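PDB 4WY8: esterase from Rhizomucor miehei CAU432, which catalyses the hydrolysis of carboxylic esters, probably through a Ser-His-Asp triad on an alpha/beta hydrolase fold. Local coordinates for residues L68-P73 and K149-D154; D137-V142 and L182-G187. All blocks are in the same frame, centred on the assembly; numbering follows the deposited sequence.

Interaction 1 of 2, residues L68-P73 and K149-D154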
ATOM      1  N   LEU A  68      -0.185  29.347  -8.980  1.00 16.83           N
ATOM      2  CA  LEU A  68      -0.372  28.361  -7.925  1.00 19.72           C
ATOM      3  C   LEU A  68      -1.812  28.368  -7.437  1.00 21.63           C
ATOM      4  O   LEU A  68      -2.412  29.439  -7.290  1.00 23.75           O
ATOM      5  CB  LEU A  68       0.550  28.659  -6.744  1.00 15.39           C
ATOM      6  CG  LEU A  68       2.027  28.874  -7.084  1.00 17.77           C
ATOM      7  CD1 LEU A  68       2.796  29.185  -5.805  1.00 17.34           C
ATOM      8  CD2 LEU A  68       2.634  27.687  -7.804  1.00 17.30           C
ATOM      9  N   THR A  69      -2.376  27.181  -7.225  1.00 16.80           N
ATOM     10  CA  THR A  69      -3.666  27.034  -6.539  1.00 14.76           C
ATOM     11  C   THR A  69      -3.408  26.342  -5.201  1.00 13.52           C
ATOM     12  O   THR A  69      -2.957  25.202  -5.162  1.00 17.82           O
ATOM     13  CB  THR A  69      -4.677  26.228  -7.404  1.00 16.74           C
ATOM     14  OG1 THR A  69      -4.769  26.826  -8.698  1.00 21.41           O
ATOM     15  CG2 THR A  69      -6.041  26.229  -6.796  1.00 16.99           C
ATOM     16  N   ILE A  70      -3.662  27.036  -4.101  1.00 16.46           N
ATOM     17  CA  ILE A  70      -3.368  26.499  -2.786  1.00 11.49           C
ATOM     18  C   ILE A  70      -4.635  26.149  -2.031  1.00 16.47           C
ATOM     19  O   ILE A  70      -5.466  27.025  -1.757  1.00 16.22           O
ATOM     20  CB  ILE A  70      -2.560  27.494  -1.957  1.00 16.75           C
ATOM     21  CG1 ILE A  70      -1.367  27.994  -2.773  1.00 14.27           C
ATOM     22  CG2 ILE A  70      -2.135  26.859  -0.629  1.00 14.37           C
ATOM     23  CD1 ILE A  70      -0.619  29.123  -2.121  1.00 21.86           C
ATOM     24  N   THR A  71      -4.782  24.880  -1.655  1.00 15.99           N
ATOM     25  CA  THR A  71      -5.967  24.482  -0.895  1.00 13.53           C
ATOM     26  C   THR A  71      -5.572  24.054   0.521  1.00 13.90           C
ATOM     27  O   THR A  71      -4.522  23.452   0.709  1.00 12.43           O
ATOM     28  CB  THR A  71      -6.744  23.332  -1.617  1.00 11.98           C
ATOM     29  OG1 THR A  71      -5.830  22.306  -1.986  1.00 12.99           O
ATOM     30  CG2 THR A  71      -7.428  23.839  -2.893  1.00 10.54           C
ATOM     31  N   ARG A  72      -6.377  24.398   1.525  1.00 13.54           N
ATOM     32  CA  ARG A  72      -6.131  23.903   2.883  1.00 14.19           C
ATOM     33  C   ARG A  72      -7.437  23.575   3.601  1.00 14.34           C
ATOM     34  O   ARG A  72      -8.488  24.048   3.187  1.00 12.11           O
ATOM     35  CB  ARG A  72      -5.267  24.902   3.689  1.00 18.49           C
ATOM     36  CG  ARG A  72      -5.418  26.336   3.348  1.00 18.53           C
ATOM     37  CD  ARG A  72      -4.227  27.199   3.834  1.00 19.34           C
ATOM     38  NE  ARG A  72      -4.095  27.213   5.286  1.00 17.51           N
ATOM     39  CZ  ARG A  72      -2.936  27.227   5.939  1.00 21.93           C
ATOM     40  NH1 ARG A  72      -2.928  27.246   7.270  1.00 17.62           N
ATOM     41  NH2 ARG A  72      -1.784  27.220   5.268  1.00 16.59           N
ATOM     42  N   PRO A  73      -7.374  22.768   4.681  1.00 10.48           N
ATOM     43  CA  PRO A  73      -8.632  22.484   5.380  1.00 11.37           C
ATOM     44  C   PRO A  73      -9.201  23.771   5.971  1.00 16.88           C
ATOM     45  O   PRO A  73      -8.428  24.708   6.215  1.00 16.21           O
ATOM     46  CB  PRO A  73      -8.223  21.505   6.495  1.00 13.34           C
ATOM     47  CG  PRO A  73      -6.842  21.017   6.137  1.00 12.36           C
ATOM     48  CD  PRO A  73      -6.220  22.131   5.340  1.00 13.02           C
ATOM     49  N   LYS A 149       6.332  31.425   5.355  1.00 25.16           N
ATOM     50  CA  LYS A 149       5.581  32.175   6.359  1.00 18.71           C
ATOM     51  C   LYS A 149       4.406  32.883   5.752  1.00 21.85           C
ATOM     52  O   LYS A 149       3.323  32.893   6.337  1.00 24.90           O
ATOM     53  CB  LYS A 149       6.426  33.241   7.069  1.00 28.47           C
ATOM     54  CG  LYS A 149       7.090  32.812   8.357  1.00 40.06           C
ATOM     55  CD  LYS A 149       7.661  34.047   9.060  1.00 48.09           C
ATOM     56  CE  LYS A 149       8.120  33.736  10.483  1.00 52.40           C
ATOM     57  NZ  LYS A 149       8.964  34.837  11.031  1.00 56.48           N
ATOM     58  N   SER A 150       4.602  33.444   4.564  1.00 19.44           N
ATOM     59  CA  SER A 150       3.516  34.174   3.920  1.00 21.92           C
ATOM     60  C   SER A 150       2.305  33.300   3.607  1.00 24.59           C
ATOM     61  O   SER A 150       1.190  33.795   3.562  1.00 30.44           O
ATOM     62  CB  SER A 150       4.015  34.812   2.630  1.00 23.67           C
ATOM     63  OG  SER A 150       3.993  33.859   1.579  1.00 29.23           O
ATOM     64  N   ILE A 151       2.502  32.007   3.377  1.00 20.69           N
ATOM     65  CA  ILE A 151       1.330  31.158   3.122  1.00 22.29           C
ATOM     66  C   ILE A 151       1.078  30.158   4.247  1.00 18.35           C
ATOM     67  O   ILE A 151       0.386  29.170   4.041  1.00 20.90           O
ATOM     68  CB  ILE A 151       1.459  30.395   1.771  1.00 22.90           C
ATOM     69  CG1 ILE A 151       2.699  29.486   1.760  1.00 21.97           C
ATOM     70  CG2 ILE A 151       1.516  31.370   0.614  1.00 25.75           C
ATOM     71  CD1 ILE A 151       2.731  28.516   0.575  1.00 20.30           C
ATOM     72  N   ASN A 152       1.630  30.428   5.433  1.00 17.91           N
ATOM     73  CA  ASN A 152       1.455  29.566   6.606  1.00 19.81           C
ATOM     74  C   ASN A 152       1.699  28.074   6.376  1.00 14.43           C
ATOM     75  O   ASN A 152       0.890  27.245   6.789  1.00 14.74           O
ATOM     76  CB  ASN A 152       0.045  29.744   7.187  1.00 20.32           C
ATOM     77  CG  ASN A 152      -0.051  30.920   8.149  1.00 27.83           C
ATOM     78  OD1 ASN A 152       0.833  31.124   8.983  1.00 35.75           O
ATOM     79  ND2 ASN A 152      -1.117  31.700   8.035  1.00 28.73           N
ATOM     80  N   VAL A 153       2.832  27.745   5.762  1.00 13.42           N
ATOM     81  CA  VAL A 153       3.288  26.367   5.653  1.00 16.94           C
ATOM     82  C   VAL A 153       4.689  26.223   6.249  1.00 16.96           C
ATOM     83  O   VAL A 153       5.414  27.208   6.406  1.00 18.51           O
ATOM     84  CB  VAL A 153       3.284  25.872   4.179  1.00 15.28           C
ATOM     85  CG1 VAL A 153       1.921  26.088   3.542  1.00 14.35           C
ATOM     86  CG2 VAL A 153       4.374  26.556   3.378  1.00 12.85           C
ATOM     87  N   ASP A 154       5.041  24.998   6.614  1.00 15.46           N
ATOM     88  CA  ASP A 154       6.349  24.666   7.186  1.00 19.35           C
ATOM     89  C   ASP A 154       7.270  24.040   6.161  1.00 17.61           C
ATOM     90  O   ASP A 154       7.137  22.866   5.825  1.00 15.52           O
ATOM     91  CB  ASP A 154       6.180  23.736   8.376  1.00 18.27           C
ATOM     92  CG  ASP A 154       7.498  23.268   8.962  1.00 23.19           C
ATOM     93  OD1 ASP A 154       8.592  23.682   8.507  1.00 23.57           O
ATOM     94  OD2 ASP A 154       7.429  22.461   9.913  1.00 28.62           O
TER
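The guanidinium of Arg72 meets the turn at Ile151-Val153 with the NH2 side of its edge. The backbone O of Asn152 lies in the plane of the group at that edge. CG1 of Val153 is also near the plane, 4.2 Å from NH2 of Arg72. The backbone O of Ile151 approaches NH2 of Arg72 obliquely, at 3.2 Å, but the angle is too poor for a hydrogen bond. The hydrogen bond runs from NH2 of Arg72 to O of Asn152, at 3.1 Å, and is straight at the hydrogen. The donor stands above the carbonyl plane, 59° out of it. CB of Asn152 packs 3.7 Å from NH2 of Arg72. The guanidinium and the Asn152 amide are turned 54° against each other. The Arg72 chain is bent at chi3. NH1 of Arg72 bonds to the backbone O of Thr76 and of Gln79, so the loop after the strand also helps to fix its rotation.

The acceptor belongs to a Schellman motif that ends helix 145-150, with Asn152, at positive phi, as C-prime residue. N of Asn152 hydrogen-bonds to O of Lys149 at 3.1 Å, and N of Val153 bonds to O of Ala148. The bond from Arg72 therefore joins strand 65-73 of the central sheet to the turn that ends the helix. The positive guanidinium beside helix C-terminal carbonyls is probably electrostatically favourable.

Two residues back along the strand, CD1 of Ile70 makes an apolar contact with CG2 of Ile151 at 4.1 Å, the side chains crossing at about a right angle. Chi1 of 60° puts Ile151 CG1 between the backbone N and carbonyl carbon; CG2, which meets Ile70, lies anti to the carbonyl carbon, beside N. Ile151 also packs on Ile116 of strand 114-118, and Val153 on Ala114.

Interaction 2 of 2, residues D137-V142 and L182-G187; sequences DAVVWV and LNIIKG
Leu182 opens the contact with its CD1, which lies 4.3 Å from CG2 of Val140. Ile184 comes next and reaches the helix with its CD1. CD1 of Ile184 is 3.8 Å from CG1 of Val139 and 4.0 Å from CA of Val140. It also touches CG2 of Val140, so it packs against two successive residues of the helix. Chi1 of Ile184 places CG1 between the backbone N and the carbonyl carbon, and the extended chi2 of 176° carries CD1 on to the helix. The side chains of Val139 and Ile184 meet obliquely. Ile185 then brings its CG1 to within 3.8 Å of CG1 of Val139, crossing that side chain at about a right angle. Val139 CG1 is therefore shared by both isoleucines. Lys186 turns back on its own loop: its NZ hydrogen-bonds to O of Asn183 at 2.8 Å, nearly along the C=O axis. Val139 and Ile185 both pack on Val173 of helix 165-179. The backbone of Gly187 bonds to Val160 as the chain enters strand 188-191. The loop is the return connection of the beta-alpha-beta crossover 159-163, 165-179, 188-191, packed on helix 130-143 in the alpha/beta hydrolase fold.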
ATOM      1  N   ASP A 137      10.867  25.888 -10.020  1.00 19.29           N
ATOM      2  CA  ASP A 137      10.749  27.246  -9.496  1.00 18.89           C
ATOM      3  C   ASP A 137       9.685  27.365  -8.395  1.00 20.97           C
ATOM      4  O   ASP A 137       9.848  28.126  -7.430  1.00 23.27           O
ATOM      5  CB  ASP A 137      10.411  28.225 -10.614  1.00 19.71           C
ATOM      6  CG  ASP A 137      11.631  28.660 -11.411  1.00 28.62           C
ATOM      7  OD1 ASP A 137      12.774  28.387 -10.972  1.00 28.57           O
ATOM      8  OD2 ASP A 137      11.436  29.295 -12.475  1.00 32.86           O
ATOM      9  N   ALA A 138       8.581  26.647  -8.558  1.00 15.83           N
ATOM     10  CA  ALA A 138       7.526  26.641  -7.540  1.00 19.19           C
ATOM     11  C   ALA A 138       7.983  26.008  -6.219  1.00 15.71           C
ATOM     12  O   ALA A 138       7.735  26.553  -5.143  1.00 18.81           O
ATOM     13  CB  ALA A 138       6.309  25.924  -8.062  1.00 18.55           C
ATOM     14  N   VAL A 139       8.642  24.855  -6.297  1.00 20.57           N
ATOM     15  CA  VAL A 139       9.192  24.229  -5.090  1.00 17.21           C
ATOM     16  C   VAL A 139      10.209  25.145  -4.400  1.00 19.76           C
ATOM     17  O   VAL A 139      10.170  25.333  -3.178  1.00 16.10           O
ATOM     18  CB  VAL A 139       9.867  22.878  -5.406  1.00 17.54           C
ATOM     19  CG1 VAL A 139      10.570  22.312  -4.165  1.00 15.09           C
ATOM     20  CG2 VAL A 139       8.847  21.877  -5.960  1.00 13.40           C
ATOM     21  N   VAL A 140      11.111  25.728  -5.189  1.00 20.41           N
ATOM     22  CA  VAL A 140      12.121  26.649  -4.663  1.00 17.26           C
ATOM     23  C   VAL A 140      11.464  27.833  -3.975  1.00 21.10           C
ATOM     24  O   VAL A 140      11.917  28.273  -2.918  1.00 23.41           O
ATOM     25  CB  VAL A 140      13.064  27.161  -5.786  1.00 23.47           C
ATOM     26  CG1 VAL A 140      13.930  28.326  -5.294  1.00 25.87           C
ATOM     27  CG2 VAL A 140      13.919  26.031  -6.311  1.00 13.35           C
ATOM     28  N   TRP A 141      10.387  28.334  -4.570  1.00 19.59           N
ATOM     29  CA  TRP A 141       9.633  29.434  -3.980  1.00 18.83           C
ATOM     30  C   TRP A 141       9.014  29.024  -2.634  1.00 21.51           C
ATOM     31  O   TRP A 141       9.145  29.745  -1.648  1.00 21.82           O
ATOM     32  CB  TRP A 141       8.559  29.919  -4.944  1.00 16.22           C
ATOM     33  CG  TRP A 141       7.898  31.209  -4.516  1.00 22.01           C
ATOM     34  CD1 TRP A 141       8.249  32.468  -4.899  1.00 22.16           C
ATOM     35  CD2 TRP A 141       6.772  31.358  -3.631  1.00 24.18           C
ATOM     36  NE1 TRP A 141       7.430  33.389  -4.300  1.00 22.54           N
ATOM     37  CE2 TRP A 141       6.514  32.738  -3.519  1.00 23.91           C
ATOM     38  CE3 TRP A 141       5.969  30.461  -2.914  1.00 22.50           C
ATOM     39  CZ2 TRP A 141       5.473  33.248  -2.728  1.00 23.97           C
ATOM     40  CZ3 TRP A 141       4.940  30.967  -2.127  1.00 22.42           C
ATOM     41  CH2 TRP A 141       4.705  32.347  -2.039  1.00 26.98           C
ATOM     42  N   VAL A 142       8.352  27.868  -2.594  1.00 20.17           N
ATOM     43  CA  VAL A 142       7.719  27.397  -1.360  1.00 19.87           C
ATOM     44  C   VAL A 142       8.732  27.123  -0.238  1.00 21.40           C
ATOM     45  O   VAL A 142       8.460  27.422   0.933  1.00 22.42           O
ATOM     46  CB  VAL A 142       6.856  26.107  -1.599  1.00 21.21           C
ATOM     47  CG1 VAL A 142       6.304  25.555  -0.275  1.00 14.66           C
ATOM     48  CG2 VAL A 142       5.706  26.387  -2.562  1.00 14.70           C
ATOM     49  N   LEU A 182      20.366  21.463  -3.528  1.00 32.55           N
ATOM     50  CA  LEU A 182      19.287  21.819  -2.610  1.00 29.79           C
ATOM     51  C   LEU A 182      18.785  20.616  -1.797  1.00 28.52           C
ATOM     52  O   LEU A 182      18.678  19.494  -2.306  1.00 31.81           O
ATOM     53  CB  LEU A 182      18.139  22.428  -3.385  1.00 26.53           C
ATOM     54  CG  LEU A 182      18.644  23.494  -4.342  1.00 30.62           C
ATOM     55  CD1 LEU A 182      17.503  24.052  -5.146  1.00 26.30           C
ATOM     56  CD2 LEU A 182      19.313  24.579  -3.536  1.00 36.77           C
ATOM     57  N   ASN A 183      18.526  20.839  -0.516  1.00 24.93           N
ATOM     58  CA  ASN A 183      17.970  19.794   0.323  1.00 27.31           C
ATOM     59  C   ASN A 183      16.606  20.224   0.820  1.00 23.74           C
ATOM     60  O   ASN A 183      16.284  20.092   2.005  1.00 30.43           O
ATOM     61  CB  ASN A 183      18.894  19.493   1.496  1.00 27.19           C
ATOM     62  CG  ASN A 183      20.291  19.097   1.049  1.00 49.71           C
ATOM     63  OD1 ASN A 183      20.497  17.996   0.519  1.00 57.13           O
ATOM     64  ND2 ASN A 183      21.269  19.976   1.292  1.00 41.48           N
ATOM     65  N   ILE A 184      15.787  20.699  -0.103  1.00 18.90           N
ATOM     66  CA  ILE A 184      14.539  21.334   0.269  1.00 17.21           C
ATOM     67  C   ILE A 184      13.311  20.446   0.082  1.00 19.24           C
ATOM     68  O   ILE A 184      12.236  20.793   0.556  1.00 22.66           O
ATOM     69  CB  ILE A 184      14.326  22.615  -0.538  1.00 18.70           C
ATOM     70  CG1 ILE A 184      14.306  22.303  -2.040  1.00 20.25           C
ATOM     71  CG2 ILE A 184      15.398  23.644  -0.182  1.00 14.07           C
ATOM     72  CD1 ILE A 184      13.997  23.544  -2.923  1.00 18.72           C
ATOM     73  N   ILE A 185      13.471  19.301  -0.580  1.00 17.19           N
ATOM     74  CA  ILE A 185      12.378  18.343  -0.758  1.00 17.28           C
ATOM     75  C   ILE A 185      12.565  17.151   0.168  1.00 17.49           C
ATOM     76  O   ILE A 185      13.584  16.469   0.091  1.00 17.13           O
ATOM     77  CB  ILE A 185      12.296  17.830  -2.228  1.00 20.30           C
ATOM     78  CG1 ILE A 185      12.114  18.987  -3.213  1.00 11.82           C
ATOM     79  CG2 ILE A 185      11.155  16.850  -2.397  1.00 12.27           C
ATOM     80  CD1 ILE A 185      12.210  18.544  -4.660  1.00 13.29           C
ATOM     81  N   LYS A 186      11.593  16.898   1.048  1.00 16.77           N
ATOM     82  CA  LYS A 186      11.719  15.835   2.041  1.00 12.11           C
ATOM     83  C   LYS A 186      11.104  14.504   1.672  1.00 12.00           C
ATOM     84  O   LYS A 186      11.250  13.510   2.409  1.00 16.45           O
ATOM     85  CB  LYS A 186      11.104  16.290   3.380  1.00 20.29           C
ATOM     86  CG  LYS A 186      11.538  17.680   3.815  1.00 18.23           C
ATOM     87  CD  LYS A 186      13.064  17.751   3.965  1.00 21.47           C
ATOM     88  CE  LYS A 186      13.510  19.174   4.329  1.00 24.95           C
ATOM     89  NZ  LYS A 186      15.001  19.318   4.342  1.00 26.59           N
ATOM     90  N   GLY A 187      10.365  14.470   0.574  1.00 13.57           N
ATOM     91  CA  GLY A 187       9.693  13.244   0.181  1.00  8.27           C
ATOM     92  C   GLY A 187       9.121  13.405  -1.205  1.00  9.78           C
ATOM     93  O   GLY A 187       8.761  14.512  -1.622  1.00  9.15           O
TER

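How the interactions relate
From the N terminus, the chain first lays down 68-73 on strand 65-73. It then passes through strands 83-87 and 114-118 to 137-142 on helix 130-143. Helix 145-150 follows directly, and at 149-154 interaction 1 closes its loop. The chain goes on through strand 159-163 and helix 165-179 to 182-187, where interaction 2 closes. The two loops cross, since their segments alternate. The contact centres lie about 14 Å apart, and the segments touch. Leu68 packs on Ala138, Ile151 and Ser150 on Trp141, and Val153 on Val142. Interaction 1 ties strand 65-73 to the end of helix 145-150, and interaction 2 ties helix 130-143 to the loop before strand 188-191.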